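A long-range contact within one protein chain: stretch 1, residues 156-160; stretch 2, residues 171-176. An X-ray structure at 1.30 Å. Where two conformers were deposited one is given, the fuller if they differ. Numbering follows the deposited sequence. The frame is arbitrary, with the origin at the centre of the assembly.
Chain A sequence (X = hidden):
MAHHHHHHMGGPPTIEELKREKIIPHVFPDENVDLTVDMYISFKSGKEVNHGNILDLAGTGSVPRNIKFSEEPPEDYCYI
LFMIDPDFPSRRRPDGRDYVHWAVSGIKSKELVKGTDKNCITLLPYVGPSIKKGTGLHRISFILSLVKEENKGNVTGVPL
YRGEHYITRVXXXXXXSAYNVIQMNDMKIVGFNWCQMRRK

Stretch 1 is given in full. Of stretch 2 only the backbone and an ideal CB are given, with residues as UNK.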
# COMPACT_ATOMS: atom_id res chain seq x y z
N THR A 156 2.49 14.79 6.65
CA THR A 156 2.91 15.76 5.67
C THR A 156 2.81 15.14 4.28
O THR A 156 3.32 14.03 4.07
CB THR A 156 4.34 16.20 6.01
OG1 THR A 156 4.35 16.74 7.35
CG2 THR A 156 4.86 17.22 5.01
N GLY A 157 2.18 15.83 3.33
CA GLY A 157 2.01 15.30 1.99
C GLY A 157 0.67 14.62 1.73
O GLY A 157 0.25 14.48 0.57
N VAL A 158 -0.00 14.21 2.80
CA VAL A 158 -1.25 13.49 2.69
C VAL A 158 -2.24 14.05 3.71
O VAL A 158 -2.46 13.47 4.79
CB VAL A 158 -1.08 11.97 2.88
CG1 VAL A 158 -2.34 11.27 2.42
CG2 VAL A 158 0.11 11.43 2.11
N PRO A 159 -2.85 15.18 3.37
CA PRO A 159 -3.68 15.81 4.38
C PRO A 159 -4.98 15.08 4.63
O PRO A 159 -5.35 14.18 3.88
CB PRO A 159 -3.96 17.20 3.81
CG PRO A 159 -2.91 17.41 2.79
CD PRO A 159 -2.74 16.03 2.18
N LEU A 160 -5.62 15.43 5.72
CA LEU A 160 -6.95 14.89 5.96
C LEU A 160 -7.83 15.07 4.75
O LEU A 160 -7.80 16.09 4.06
CB LEU A 160 -7.60 15.53 7.16
CG LEU A 160 -6.86 15.38 8.49
CD1 LEU A 160 -7.46 16.27 9.52
CD2 LEU A 160 -6.86 13.95 8.94
N UNK A 171 1.45 10.23 -8.93
CA UNK A 171 2.69 10.69 -8.25
C UNK A 171 2.43 10.98 -6.77
O UNK A 171 2.93 11.96 -6.19
CB UNK A 171 3.24 11.94 -8.93
N UNK A 172 1.65 10.11 -6.15
CA UNK A 172 1.40 10.10 -4.72
C UNK A 172 1.09 11.49 -4.18
O UNK A 172 1.80 12.05 -3.35
CB UNK A 172 2.61 9.51 -3.98
N UNK A 173 0.01 12.06 -4.69
CA UNK A 173 -0.43 13.39 -4.26
C UNK A 173 0.65 14.42 -4.40
O UNK A 173 0.82 15.30 -3.56
CB UNK A 173 -0.91 13.35 -2.81
N UNK A 174 1.38 14.34 -5.49
CA UNK A 174 2.49 15.25 -5.80
C UNK A 174 3.61 15.17 -4.75
O UNK A 174 4.32 16.16 -4.54
CB UNK A 174 1.97 16.69 -5.90
N UNK A 175 3.77 14.01 -4.11
CA UNK A 175 4.94 13.73 -3.28
C UNK A 175 5.82 12.62 -3.87
O UNK A 175 6.78 12.15 -3.22
CB UNK A 175 4.49 13.34 -1.87
N UNK A 176 5.47 12.23 -5.09
CA UNK A 176 6.22 11.32 -5.95
C UNK A 176 6.00 9.86 -5.55
O UNK A 176 5.48 9.10 -6.35
CB UNK A 176 7.71 11.66 -5.90

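Stretch 2 folds back on itself as a compact turn, residues 171 to 174 carrying positive phi angles, and it meets stretch 1 chiefly around Gly157 and Val158. Positive phi is tolerated most easily by glycine, and among residues with a CB by asparagine and aspartate, so the backbone narrows the choice at several positions before any contact is considered.

Position 171 (phi/psi 52/41) has nothing of stretch 1 within reach of its CB. The contact imposes no demand, and a long polar or charged chain would do as well as a small one. It is Lys171, whose extended side chain stays clear of stretch 1.

At position 172 CA-to-CB points sideways, and no atom of stretch 1 lies within 5.5 Å of the ideal CB. A short side chain would therefore fall short, whereas a long apolar or aromatic one could reach the methyl groups of Val158. The residue is Phe172, with chi1 in the t well. Its CE1 comes to 3.8 Å from Val158 CG2, and this methyl lies at the edge of the ring, near its plane, so the contact is apolar packing rather than a methyl resting on the ring face.

Position 173 points toward stretch 1, its ideal CB 3.7 Å from Gly157 O. That carbonyl calls for a donor on a short arm, and phi/psi of 55/41 favours asparagine over most alternatives; serine or histidine could also offer a donor, with less backbone ease. Asn173 fills the position. Its ND2 donates a hydrogen bond to Gly157 O at 2.8 Å, with an N-H...O angle of 161°. Its OD1 is hydrogen-bonded elsewhere in the structure.

Position 174 points sideways and finds nothing of stretch 1 near its CB. Phi of 61° again suits asparagine, aspartate or glycine, and Asn174 makes no contact across the stretches.

Position 175 returns to negative phi and points toward Gly157, whose CA is 5.0 Å from the ideal CB. The gap suits a small side chain such as serine, cysteine or alanine. Cys175, with chi1 m in the conformer given, places SG 3.5 Å from Gly157 CA. A CB on Gly157 would sit 2.8 Å from this SG, a clash, and would also be jammed against the carbonyl of Thr156.

Position 176 is out of reach, and its phi of 79° would suit glycine. Gln176 makes no contact with stretch 1, but its backbone N closes the turn on Lys171 O at 2.8 Å.

Stretch 2, residues 171-176: KFNNCQ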
# COMPACT_ATOMS: atom_id res chain seq x y z
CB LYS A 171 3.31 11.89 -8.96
CG LYS A 171 3.84 11.62 -10.34
CD LYS A 171 4.38 12.91 -11.00
CE LYS A 171 4.71 12.75 -12.44
NZ LYS A 171 5.15 14.07 -12.98
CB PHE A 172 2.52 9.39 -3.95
CG PHE A 172 2.05 8.73 -2.69
CD1 PHE A 172 1.69 9.48 -1.58
CD2 PHE A 172 1.90 7.36 -2.62
CE1 PHE A 172 1.24 8.86 -0.42
CE2 PHE A 172 1.43 6.74 -1.45
CZ PHE A 172 1.11 7.49 -0.36
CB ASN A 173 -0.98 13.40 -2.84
CG ASN A 173 -1.77 14.66 -2.58
OD1 ASN A 173 -2.42 15.15 -3.49
ND2 ASN A 173 -1.65 15.25 -1.35
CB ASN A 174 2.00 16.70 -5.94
CG ASN A 174 1.20 16.93 -7.21
OD1 ASN A 174 0.19 17.63 -7.20
ND2 ASN A 174 1.64 16.33 -8.29
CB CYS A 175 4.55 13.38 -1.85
SG CYS A 175 3.60 14.67 -1.02
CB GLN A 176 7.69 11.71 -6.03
CG GLN A 176 7.88 13.18 -6.31
CD GLN A 176 7.04 13.69 -7.47
OE1 GLN A 176 7.07 13.13 -8.56
NE2 GLN A 176 6.31 14.79 -7.24
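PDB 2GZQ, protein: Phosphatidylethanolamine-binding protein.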